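Local coordinates for protein phytase (PDB 3ZHC) that belongs to branch 2 of the histidine phosphatase superfamily and combines a mixed beta sheet with a surrounding set of helices, at residues Thr45-Pro49 with Ile50-Val54; Ser184-Thr187 with Leu188-Val191; Leu192-Ser195 with Gln196-Thr199; Thr259-Lys262 with Glu263-Leu267; Thr377-Asp380 with Met381-Gln385. The protein carries 2 engineered substitutions. One frame throughout, in Å; residues are numbered along the deposited sequence.

Contact 1 of 5, residues Thr45-Pro49 with Ile50-Val54; sequences TKFTP and IMKNV. Unlike the reference sequence in segment 50-54: Asn53 (reference Asp). With FMT (formic acid), chain O.
Thr48 and Met51, their CA atoms 5.3 Å apart, form a capping box where the incoming loop turns into the short helix 49-53. Regular backbone bonding starts at once: Lys52 N donates to Thr48 O at 3.2 Å, and the N of Asn53, a residue that differs from the reference sequence, to Pro49 O at 2.9 Å. Thr48 OG1 sits between its own backbone N and carbonyl carbon (chi1 64°), which turns it toward Met51 N; the capping bond from Met51 N to Thr48 OG1 is weak at 3.5 Å but fairly straight (164°). In return Thr48 N gives a weak bond to Met51 SD, also 3.5 Å long, so each side chain of the box receives an N-H from the other residue. A bend at chi3 (58°) then swings Met51 CE back to the loop, where it meets Lys46 O and lies at the edge of the Phe47 ring, 4.0 Å from Phe47 CD1. The same ring has Lys52 over one face: the extended lysine chain crosses it at about a right angle and sets CE 4.0 Å from the centroid, a CH-pi contact. At the far end of the loop Thr45 N holds a formic acid molecule by O2 at 2.9 Å, shared with Arg42. Helix 231-247 packs against this region, with Lys46 on Thr237, Ile50 and Val54 on Leu234, and the buried Met51 on Ile241.

Contact 2 of 5, residues Ser184-Thr187 with Leu188-Val191; sequences SFRT and LENV
Arg186 folds back on itself at chi2 (-57°) and chi3 (84°), while Glu189, one turn later, stays extended beyond CG; the two chains therefore run side by side and bring guanidinium and carboxylate together. The grip is side-on and uses two nitrogens: Arg186 NE reaches Glu189 OE1 at 2.8 Å, and Arg186 NH2 reaches Glu189 OE2 at 3.0 Å. Both oxygens lie near the guanidinium plane, but the fit is not perfectly flat, the two groups being turned 23° apart. OE2 is met on its syn side, whereas OE1 is approached from above the carboxylate plane. Each oxygen also has a second partner, OE1 the ammonium group of Lys208 and OE2 the backbone N of Leu211, which together fix the carboxylate and probably favour its charged form. Its stem is equally confined, Glu189 CG lying 3.1 Å from Phe185 O. The helical bonds from Glu189 N to Phe185 O and from Asn190 N to Arg186 O run beside the pair; on another side of the helix Val191 N donates to Thr187 O. Val191 CG2 rests 3.2 Å from that Thr187 oxygen. Thr187 OG1 is hydrogen-bonded to Asp266 of helix 260-280, and Arg186 also packs on Lys129 of the second subunit. Two residues separate Arg186 from Glu189, which makes this an i to i+3 salt bridge on the flank of the alpha helix 182-192.

Contact 3 of 5, residues Leu192-Ser195 with Gln196-Thr199; sequences LNFS and QSET. With FMT (formic acid), chain P.
Phe194 and Ser197 meet directly after the Schellman motif that ends helix 182-192, in which Asn193, with positive phi, is the C-prime residue and Phe194 N reaches back to Glu189 O. The close-packed side is the one facing Phe194. Its side chain leaves with CG anti to the backbone N (chi1 180°), which carries the ring toward Thr199; Thr199 CG2 approaches it obliquely, 3.6 Å from Phe194 CZ. Leu211 and Ala214 of helix 211-214 pack on the same ring, and Thr199 OG1 is tied to Asn53 O, so the methyl is held against the aromatic group. On the other side the contact is looser. The exposed Gln196 bends at chi2, and its CG lies 3.4 Å from Asn193 ND2 with the two amide planes 28° apart; the link between these residues is the backbone bond from Gln196 N to Asn193 O. A water bridges Ser195 O and Ser197 O, donating to both. Ser195 N holds formic acid O2 at 2.9 Å, and Lys208 binds the same molecule; a bond from Ser195 OG is less certain, Ser195 being modelled in two conformers. Two donors from a single residue converge on Phe194 O: Ser197 N at 3.0 Å stands 60° above the carbonyl plane, and Ser197 OG at 2.7 Å lies in that plane, on a lone pair.

Contact 4 of 5, residues Thr259-Lys262 with Glu263-Leu267; sequences TGEK and EWRDL
Glu263 reaches back over the first turn of helix 260-280 to Thr259. Its CB lies 3.7 Å from Thr259 O and its CG 3.8 Å from the same oxygen; the chain stays extended (chi2 -176°), so that CD arrives beside Thr259 N and CB. At the tip OE1 accepts from Thr259 N at 2.7 Å, the donor standing above the carboxylate plane, and takes a further bond from a water. OE2 takes a bond of 3.1 Å from a second water, which is weakly bound to Lys262 NZ. Two salt bridges follow, each from i to i+4. Glu261 and Arg265 lie side by side; Arg265 NE meets Glu261 OE2 on its anti side at 3.0 Å, almost straight at 175°, and a water joins that oxygen to Arg265 NH2, which also binds Leu341 O. Lys262, bent at chi2 and chi3, crosses Asp266, and its NZ makes a weak bond of 3.2 Å to Asp266 OD2. That pair faces the dimer interface: Lys262 NZ is bridged to Glu120 of the second subunit, and Asp266 OD1 to Lys117 of the second subunit. Within the chain, Glu263 packs on Thr187 and Leu267 on Leu188 of helix 182-192, while Leu267 touches Thr239 and Trp264 touches Glu246, both on helix 231-247.

Contact 5 of 5, residues Thr377-Asp380 with Met381-Gln385; sequences TLRD and MRDIQ
The Arg379 guanidinium has Asp383 OD2 at its edge, near its plane, and the carboxylate is turned only 16° from it; the salt bridge is nevertheless weak, Arg379 NE standing 3.4 Å from Asp383 OD2. The pair flanks the short helix 378-382, begun by the N-cap residue Thr377, whose OG1 accepts from Asp380 N, and closed by a Schellman motif with Ile384 at positive phi. Obliquely to the Arg379 guanidinium lies Arg382 CG, 3.2 Å from Arg379 NH2. That nitrogen in turn sits at the edge of the Arg382 guanidinium, and the two planes are 68° apart. The closeness of the two like charges is probably eased by Asp383 at Arg379 and by the backbone oxygens of Glu246 and Met250 at Arg382. Bends at chi2 and chi3 (-93°) fold Arg379 back over the last turn of the helix. On another flank the Asp380 carboxylate runs alongside Gln385, its CG 3.6 Å from Gln385 CB, while Met381 is buried against Ala247 and Leu76. Ile384 N closes on Met381 O at 3.0 Å, and Gln385 N, also at 3.0 Å, meets Asp380 O in the carbonyl plane, on a lone pair.

The contacts follow one another along the chain in numerical order, and contacts 2 and 3 are continuous, covering most of helix 182-192 and the loop that leaves it, with centres about 11 Å apart. The centre of contact 1 lies about 13 Å from that of contact 3, and the two touch through Asn53 and Val54, so two segments far apart in sequence meet at one surface. Contact 4, on helix 260-280, is about 10 Å from contact 2 between centres, and both touch the second subunit. Contact 5 is the most remote, its centre about 31 Å from that of contact 3, yet joins contact 4 where Leu378 packs on Trp264. Helix 231-247 borders all five and thus links the helical region to the helix following strand 366-375.

Contact 1 of 5, residues Thr45-Pro49 with Ile50-Val54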
# COMPACT_ATOMS: atom_id res chain seq x y z
N THR B 45 17.95 -19.94 -0.69
CA THR B 45 17.47 -21.22 -1.15
C THR B 45 18.32 -21.78 -2.31
O THR B 45 18.39 -22.99 -2.48
CB THR B 45 15.97 -21.11 -1.58
OG1 THR B 45 15.46 -22.39 -1.80
CG2 THR B 45 15.81 -20.29 -2.84
N LYS B 46 18.95 -20.91 -3.10
CA LYS B 46 19.78 -21.32 -4.23
C LYS B 46 20.86 -20.31 -4.55
O LYS B 46 20.87 -19.20 -4.03
CB LYS B 46 18.89 -21.56 -5.46
CG LYS B 46 18.02 -20.40 -5.87
CD LYS B 46 17.05 -20.84 -6.98
CE LYS B 46 15.92 -19.88 -7.15
NZ LYS B 46 14.82 -20.46 -7.97
N PHE B 47 21.77 -20.72 -5.42
CA PHE B 47 22.90 -19.87 -5.84
C PHE B 47 23.31 -20.33 -7.23
O PHE B 47 24.06 -21.25 -7.37
CB PHE B 47 24.03 -19.96 -4.80
CG PHE B 47 25.17 -19.02 -5.05
CD1 PHE B 47 24.95 -17.67 -5.33
CD2 PHE B 47 26.48 -19.46 -4.98
CE1 PHE B 47 26.01 -16.81 -5.55
CE2 PHE B 47 27.55 -18.57 -5.20
CZ PHE B 47 27.30 -17.26 -5.48
N THR B 48 22.79 -19.65 -8.24
CA THR B 48 22.84 -20.10 -9.62
C THR B 48 23.66 -19.18 -10.56
O THR B 48 23.99 -18.05 -10.16
CB THR B 48 21.39 -20.20 -10.14
OG1 THR B 48 20.81 -18.90 -10.16
CG2 THR B 48 20.54 -21.11 -9.24
N PRO B 49 23.99 -19.66 -11.80
CA PRO B 49 24.67 -18.86 -12.81
C PRO B 49 23.97 -17.56 -13.17
O PRO B 49 24.64 -16.54 -13.32
CB PRO B 49 24.67 -19.79 -14.04
CG PRO B 49 24.66 -21.10 -13.49
CD PRO B 49 23.80 -21.04 -12.30
N ILE B 50 22.64 -17.60 -13.30
CA ILE B 50 21.83 -16.42 -13.59
C ILE B 50 22.01 -15.37 -12.51
O ILE B 50 22.21 -14.19 -12.84
CB ILE B 50 20.32 -16.77 -13.77
CG1 ILE B 50 20.13 -17.51 -15.10
CG2 ILE B 50 19.45 -15.51 -13.74
CD1 ILE B 50 18.70 -17.97 -15.35
N MET B 51 21.94 -15.79 -11.24
CA MET B 51 22.14 -14.86 -10.08
C MET B 51 23.50 -14.17 -10.17
O MET B 51 23.61 -12.95 -9.93
CB MET B 51 22.01 -15.59 -8.74
CG MET B 51 20.62 -16.08 -8.44
SD MET B 51 20.53 -17.20 -7.03
CE MET B 51 21.23 -16.17 -5.73
N LYS B 52 24.52 -14.94 -10.54
CA LYS B 52 25.87 -14.41 -10.70
C LYS B 52 25.98 -13.45 -11.90
O LYS B 52 26.65 -12.47 -11.81
CB LYS B 52 26.88 -15.53 -10.85
CG LYS B 52 27.04 -16.38 -9.62
CD LYS B 52 27.99 -17.52 -9.90
CE LYS B 52 28.05 -18.49 -8.78
NZ LYS B 52 28.90 -19.65 -9.19
N ASN B 53 25.29 -13.77 -13.00
CA ASN B 53 25.39 -12.99 -14.26
C ASN B 53 24.43 -11.78 -14.41
O ASN B 53 24.51 -11.06 -15.42
CB ASN B 53 25.27 -13.94 -15.46
CG ASN B 53 26.42 -14.98 -15.52
OD1 ASN B 53 27.60 -14.66 -15.29
ND2 ASN B 53 26.08 -16.22 -15.82
N VAL B 54 23.55 -11.55 -13.42
CA VAL B 54 22.66 -10.33 -13.41
C VAL B 54 23.25 -9.18 -12.58
O VAL B 54 22.60 -8.16 -12.38
CB VAL B 54 21.19 -10.65 -12.97
CG1 VAL B 54 20.55 -11.58 -13.98
CG2 VAL B 54 21.14 -11.21 -11.57
C FMT O . 15.67 -16.81 -1.62
O1 FMT O . 14.45 -16.69 -1.46
O2 FMT O . 16.37 -17.49 -0.86

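Contact 2 of 5, residues Ser184-Thr187 with Leu188-Val191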
# COMPACT_ATOMS: atom_id res chain seq x y z
N SER B 184 9.65 -0.63 -9.68
CA SER B 184 10.24 -1.61 -8.74
C SER B 184 11.39 -2.37 -9.41
O SER B 184 12.45 -2.56 -8.79
CB SER B 184 9.19 -2.61 -8.21
OG SER B 184 8.38 -2.00 -7.25
N PHE B 185 11.17 -2.79 -10.65
CA PHE B 185 12.21 -3.45 -11.44
C PHE B 185 13.40 -2.51 -11.70
O PHE B 185 14.54 -2.96 -11.70
CB PHE B 185 11.68 -4.00 -12.77
CG PHE B 185 10.94 -5.30 -12.64
CD1 PHE B 185 11.64 -6.50 -12.41
CD2 PHE B 185 9.54 -5.35 -12.74
CE1 PHE B 185 10.96 -7.72 -12.30
CE2 PHE B 185 8.85 -6.57 -12.62
CZ PHE B 185 9.57 -7.75 -12.40
N ARG B 186 13.13 -1.21 -11.91
CA ARG B 186 14.21 -0.21 -12.05
C ARG B 186 15.06 -0.14 -10.78
O ARG B 186 16.29 -0.03 -10.86
CB ARG B 186 13.67 1.21 -12.37
CG ARG B 186 12.86 1.39 -13.68
CD ARG B 186 13.65 0.96 -14.94
NE ARG B 186 13.56 -0.48 -15.14
CZ ARG B 186 12.52 -1.12 -15.72
NH1 ARG B 186 11.44 -0.46 -16.18
NH2 ARG B 186 12.56 -2.45 -15.85
N THR B 187 14.41 -0.21 -9.62
CA THR B 187 15.12 -0.17 -8.32
C THR B 187 15.99 -1.42 -8.15
O THR B 187 17.17 -1.31 -7.77
CB THR B 187 14.15 0.01 -7.12
OG1 THR B 187 13.37 1.18 -7.32
CG2 THR B 187 14.93 0.15 -5.79
N LEU B 188 15.43 -2.60 -8.43
CA LEU B 188 16.20 -3.86 -8.36
C LEU B 188 17.42 -3.80 -9.31
O LEU B 188 18.53 -4.14 -8.91
CB LEU B 188 15.33 -5.09 -8.68
CG LEU B 188 16.04 -6.46 -8.71
CD1 LEU B 188 16.77 -6.71 -7.38
CD2 LEU B 188 15.06 -7.55 -9.00
N GLU B 189 17.19 -3.35 -10.54
CA GLU B 189 18.26 -3.15 -11.55
C GLU B 189 19.37 -2.21 -11.07
O GLU B 189 20.54 -2.49 -11.28
CB GLU B 189 17.66 -2.65 -12.85
CG GLU B 189 16.87 -3.75 -13.60
CD GLU B 189 15.86 -3.19 -14.59
OE1 GLU B 189 15.92 -1.97 -14.92
OE2 GLU B 189 14.99 -3.96 -15.05
N ASN B 190 18.97 -1.09 -10.42
CA ASN B 190 19.94 -0.14 -9.85
C ASN B 190 20.75 -0.78 -8.72
O ASN B 190 21.96 -0.57 -8.63
CB ASN B 190 19.23 1.12 -9.34
CG ASN B 190 20.21 2.18 -8.83
OD1 ASN B 190 21.00 2.73 -9.59
ND2 ASN B 190 20.15 2.45 -7.52
N VAL B 191 20.07 -1.56 -7.87
CA VAL B 191 20.73 -2.24 -6.72
C VAL B 191 21.75 -3.30 -7.23
O VAL B 191 22.85 -3.43 -6.68
CB VAL B 191 19.68 -2.84 -5.75
CG1 VAL B 191 20.31 -3.70 -4.69
CG2 VAL B 191 18.87 -1.68 -5.09

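Contact 3 of 5, residues Leu192-Ser195 with Gln196-Thr199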
# COMPACT_ATOMS: atom_id res chain seq x y z
N LEU B 192 21.38 -4.04 -8.26
CA LEU B 192 22.25 -5.02 -8.89
C LEU B 192 23.33 -4.41 -9.80
O LEU B 192 24.27 -5.10 -10.17
CB LEU B 192 21.43 -5.98 -9.76
CG LEU B 192 20.41 -6.93 -9.15
CD1 LEU B 192 19.54 -7.50 -10.24
CD2 LEU B 192 21.11 -8.03 -8.38
N ASN B 193 23.18 -3.12 -10.16
CA ASN B 193 23.97 -2.47 -11.24
C ASN B 193 23.87 -3.36 -12.47
O ASN B 193 24.87 -3.76 -13.06
CB ASN B 193 25.42 -2.16 -10.82
CG ASN B 193 26.11 -1.11 -11.74
OD1 ASN B 193 25.42 -0.30 -12.42
ND2 ASN B 193 27.47 -1.11 -11.76
N PHE B 194 22.61 -3.67 -12.83
CA PHE B 194 22.26 -4.63 -13.89
C PHE B 194 22.82 -4.28 -15.25
O PHE B 194 23.28 -5.18 -15.96
CB PHE B 194 20.71 -4.79 -13.95
CG PHE B 194 20.22 -5.76 -15.00
CD1 PHE B 194 20.52 -7.12 -14.91
CD2 PHE B 194 19.43 -5.31 -16.08
CE1 PHE B 194 20.06 -8.04 -15.88
CE2 PHE B 194 18.96 -6.21 -17.06
CZ PHE B 194 19.28 -7.58 -16.96
N SER B 195 22.78 -2.99 -15.60
CA SER B 195 23.31 -2.47 -16.89
C SER B 195 24.77 -2.86 -17.16
O SER B 195 25.16 -3.01 -18.31
CB SER B 195 23.19 -0.93 -16.95
OG SER B 195 21.84 -0.52 -16.93
N GLN B 196 25.56 -3.01 -16.09
CA GLN B 196 26.98 -3.38 -16.20
C GLN B 196 27.25 -4.89 -16.02
O GLN B 196 28.41 -5.29 -15.95
CB GLN B 196 27.80 -2.59 -15.17
CG GLN B 196 27.54 -1.08 -15.16
CD GLN B 196 27.72 -0.45 -16.51
OE1 GLN B 196 26.78 0.18 -17.05
NE2 GLN B 196 28.91 -0.61 -17.09
N SER B 197 26.20 -5.72 -15.95
CA SER B 197 26.35 -7.19 -15.78
C SER B 197 26.53 -7.92 -17.12
O SER B 197 26.32 -7.34 -18.19
CB SER B 197 25.15 -7.77 -15.02
OG SER B 197 23.97 -7.79 -15.83
N GLU B 198 26.91 -9.19 -17.04
CA GLU B 198 27.09 -10.07 -18.21
C GLU B 198 25.79 -10.23 -19.04
O GLU B 198 25.85 -10.39 -20.26
CB GLU B 198 27.63 -11.44 -17.77
CG GLU B 198 28.08 -12.40 -18.90
CD GLU B 198 29.37 -11.92 -19.66
OE1 GLU B 198 30.11 -11.04 -19.15
OE2 GLU B 198 29.62 -12.45 -20.78
N THR B 199 24.63 -10.17 -18.37
CA THR B 199 23.31 -10.24 -19.03
C THR B 199 23.08 -9.09 -20.04
O THR B 199 22.45 -9.31 -21.08
CB THR B 199 22.16 -10.28 -17.98
OG1 THR B 199 22.36 -11.39 -17.09
CG2 THR B 199 20.79 -10.41 -18.64
C FMT P . 21.22 -0.61 -13.67
O1 FMT P . 20.65 0.34 -13.21
O2 FMT P . 20.70 -1.29 -14.55
O HOH W 1 27.00 -4.88 -19.63

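Contact 4 of 5, residues Thr259-Lys262 with Glu263-Leu267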
# COMPACT_ATOMS: atom_id res chain seq x y z
N THR B 259 18.61 2.35 -0.08
CA THR B 259 18.44 3.63 0.65
C THR B 259 17.04 3.78 1.26
O THR B 259 16.11 4.16 0.54
CB THR B 259 18.59 4.83 -0.31
OG1 THR B 259 19.78 4.67 -1.09
CG2 THR B 259 18.64 6.15 0.46
N GLY B 260 16.88 3.49 2.55
CA GLY B 260 15.57 3.68 3.23
C GLY B 260 14.42 2.75 2.88
O GLY B 260 14.51 1.92 1.95
N GLU B 261 13.33 2.90 3.65
CA GLU B 261 12.12 2.04 3.51
C GLU B 261 11.49 2.06 2.13
O GLU B 261 10.93 1.05 1.71
CB GLU B 261 11.04 2.42 4.57
CG GLU B 261 9.88 1.37 4.65
CD GLU B 261 8.85 1.63 5.76
OE1 GLU B 261 8.95 2.65 6.48
OE2 GLU B 261 7.92 0.78 5.89
N LYS B 262 11.58 3.18 1.42
CA LYS B 262 10.97 3.28 0.09
C LYS B 262 11.58 2.28 -0.87
O LYS B 262 10.86 1.54 -1.53
CB LYS B 262 11.12 4.68 -0.51
CG LYS B 262 10.04 4.99 -1.52
CD LYS B 262 10.53 5.60 -2.80
CE LYS B 262 11.13 4.57 -3.74
NZ LYS B 262 11.17 5.09 -5.15
N GLU B 263 12.92 2.26 -0.95
CA GLU B 263 13.62 1.30 -1.83
C GLU B 263 13.45 -0.15 -1.33
O GLU B 263 13.37 -1.06 -2.14
CB GLU B 263 15.09 1.68 -2.03
CG GLU B 263 15.28 2.95 -2.95
CD GLU B 263 16.75 3.27 -3.24
OE1 GLU B 263 17.65 2.61 -2.64
OE2 GLU B 263 17.02 4.20 -4.09
N TRP B 264 13.39 -0.35 -0.01
CA TRP B 264 13.11 -1.68 0.56
C TRP B 264 11.79 -2.24 0.10
O TRP B 264 11.71 -3.42 -0.26
CB TRP B 264 13.15 -1.67 2.11
CG TRP B 264 14.47 -1.92 2.65
CD1 TRP B 264 15.27 -1.03 3.31
CD2 TRP B 264 15.18 -3.15 2.61
NE1 TRP B 264 16.44 -1.63 3.67
CE2 TRP B 264 16.42 -2.93 3.26
CE3 TRP B 264 14.90 -4.43 2.07
CZ2 TRP B 264 17.40 -3.95 3.39
CZ3 TRP B 264 15.88 -5.45 2.20
CH2 TRP B 264 17.11 -5.19 2.87
N ARG B 265 10.75 -1.40 0.11
CA ARG B 265 9.41 -1.83 -0.31
C ARG B 265 9.27 -1.92 -1.82
O ARG B 265 8.52 -2.76 -2.29
CB ARG B 265 8.32 -0.95 0.33
CG ARG B 265 8.23 -1.20 1.88
CD ARG B 265 6.93 -0.73 2.46
NE ARG B 265 6.79 -1.07 3.87
CZ ARG B 265 6.24 -2.18 4.38
NH1 ARG B 265 5.73 -3.16 3.59
NH2 ARG B 265 6.19 -2.33 5.70
N ASP B 266 10.00 -1.07 -2.59
CA ASP B 266 10.10 -1.26 -4.07
C ASP B 266 10.59 -2.64 -4.38
O ASP B 266 10.04 -3.33 -5.23
CB ASP B 266 11.11 -0.29 -4.72
CG ASP B 266 10.58 1.10 -4.95
OD1 ASP B 266 9.40 1.39 -4.61
OD2 ASP B 266 11.37 1.92 -5.50
N LEU B 267 11.66 -3.04 -3.68
CA LEU B 267 12.28 -4.35 -3.89
C LEU B 267 11.35 -5.48 -3.47
O LEU B 267 11.02 -6.34 -4.27
CB LEU B 267 13.61 -4.45 -3.11
CG LEU B 267 14.73 -3.54 -3.65
CD1 LEU B 267 15.88 -3.43 -2.64
CD2 LEU B 267 15.22 -4.04 -4.99
O HOH W 2 19.98 3.63 -3.44
O HOH W 3 5.79 0.50 7.32
O HOH W 4 14.56 5.13 -5.68
O HOH W 5 8.16 2.09 -2.43

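Contact 5 of 5, residues Thr377-Asp380 with Met381-Gln385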
# COMPACT_ATOMS: atom_id res chain seq x y z
N THR B 377 10.07 -6.25 13.23
CA THR B 377 10.45 -5.30 12.19
C THR B 377 11.85 -5.66 11.70
O THR B 377 12.61 -6.36 12.41
CB THR B 377 10.42 -3.83 12.67
OG1 THR B 377 11.29 -3.66 13.79
CG2 THR B 377 9.01 -3.41 13.08
N LEU B 378 12.20 -5.21 10.50
CA LEU B 378 13.52 -5.50 9.91
C LEU B 378 14.65 -4.92 10.79
O LEU B 378 15.70 -5.53 10.94
CB LEU B 378 13.58 -4.98 8.46
CG LEU B 378 14.80 -5.32 7.57
CD1 LEU B 378 15.09 -6.82 7.56
CD2 LEU B 378 14.59 -4.79 6.16
N ARG B 379 14.40 -3.74 11.35
CA ARG B 379 15.28 -3.09 12.32
C ARG B 379 15.49 -3.97 13.55
O ARG B 379 16.62 -4.16 14.01
CB ARG B 379 14.67 -1.75 12.74
CG ARG B 379 15.55 -0.79 13.54
CD ARG B 379 16.58 -0.08 12.67
NE ARG B 379 17.88 -0.77 12.62
CZ ARG B 379 18.86 -0.49 11.75
NH1 ARG B 379 18.71 0.47 10.80
NH2 ARG B 379 20.00 -1.17 11.81
N ASP B 380 14.38 -4.53 14.08
CA ASP B 380 14.44 -5.43 15.27
C ASP B 380 15.14 -6.77 14.97
O ASP B 380 15.63 -7.41 15.89
CB ASP B 380 13.03 -5.67 15.88
CG ASP B 380 12.49 -4.43 16.69
OD1 ASP B 380 13.12 -3.34 16.70
OD2 ASP B 380 11.41 -4.58 17.32
N MET B 381 15.17 -7.19 13.70
CA MET B 381 15.93 -8.37 13.29
C MET B 381 17.39 -7.98 13.25
O MET B 381 18.22 -8.63 13.88
CB MET B 381 15.49 -8.88 11.93
CG MET B 381 14.08 -9.45 11.93
SD MET B 381 13.48 -9.89 10.32
CE MET B 381 11.87 -10.60 10.75
N ARG B 382 17.68 -6.91 12.50
CA ARG B 382 19.03 -6.34 12.35
C ARG B 382 19.74 -6.13 13.68
O ARG B 382 20.89 -6.51 13.82
CB ARG B 382 18.93 -4.98 11.61
CG ARG B 382 20.27 -4.29 11.23
CD ARG B 382 21.04 -5.11 10.29
NE ARG B 382 22.18 -4.41 9.67
CZ ARG B 382 22.93 -4.93 8.68
NH1 ARG B 382 22.67 -6.15 8.18
NH2 ARG B 382 23.94 -4.22 8.18
N ASP B 383 19.04 -5.54 14.64
CA ASP B 383 19.59 -5.25 15.98
C ASP B 383 19.45 -6.40 17.00
O ASP B 383 20.05 -6.34 18.06
CB ASP B 383 18.89 -4.03 16.59
CG ASP B 383 19.04 -2.77 15.75
OD1 ASP B 383 20.04 -2.61 15.04
OD2 ASP B 383 18.13 -1.93 15.82
N ILE B 384 18.65 -7.43 16.65
CA ILE B 384 18.26 -8.54 17.59
C ILE B 384 17.72 -7.89 18.87
O ILE B 384 18.22 -8.12 19.99
CB ILE B 384 19.41 -9.56 17.88
CG1 ILE B 384 20.04 -10.05 16.59
CG2 ILE B 384 18.86 -10.75 18.68
CD1 ILE B 384 21.19 -11.04 16.81
N GLN B 385 16.69 -7.05 18.67
CA GLN B 385 16.04 -6.31 19.72
C GLN B 385 15.44 -7.28 20.75
O GLN B 385 14.62 -8.12 20.37
CB GLN B 385 14.95 -5.40 19.12
CG GLN B 385 14.04 -4.65 20.15
CD GLN B 385 14.82 -3.77 21.09
OE1 GLN B 385 15.63 -2.95 20.65
NE2 GLN B 385 14.57 -3.92 22.39
O HOH W 6 13.88 -8.92 17.73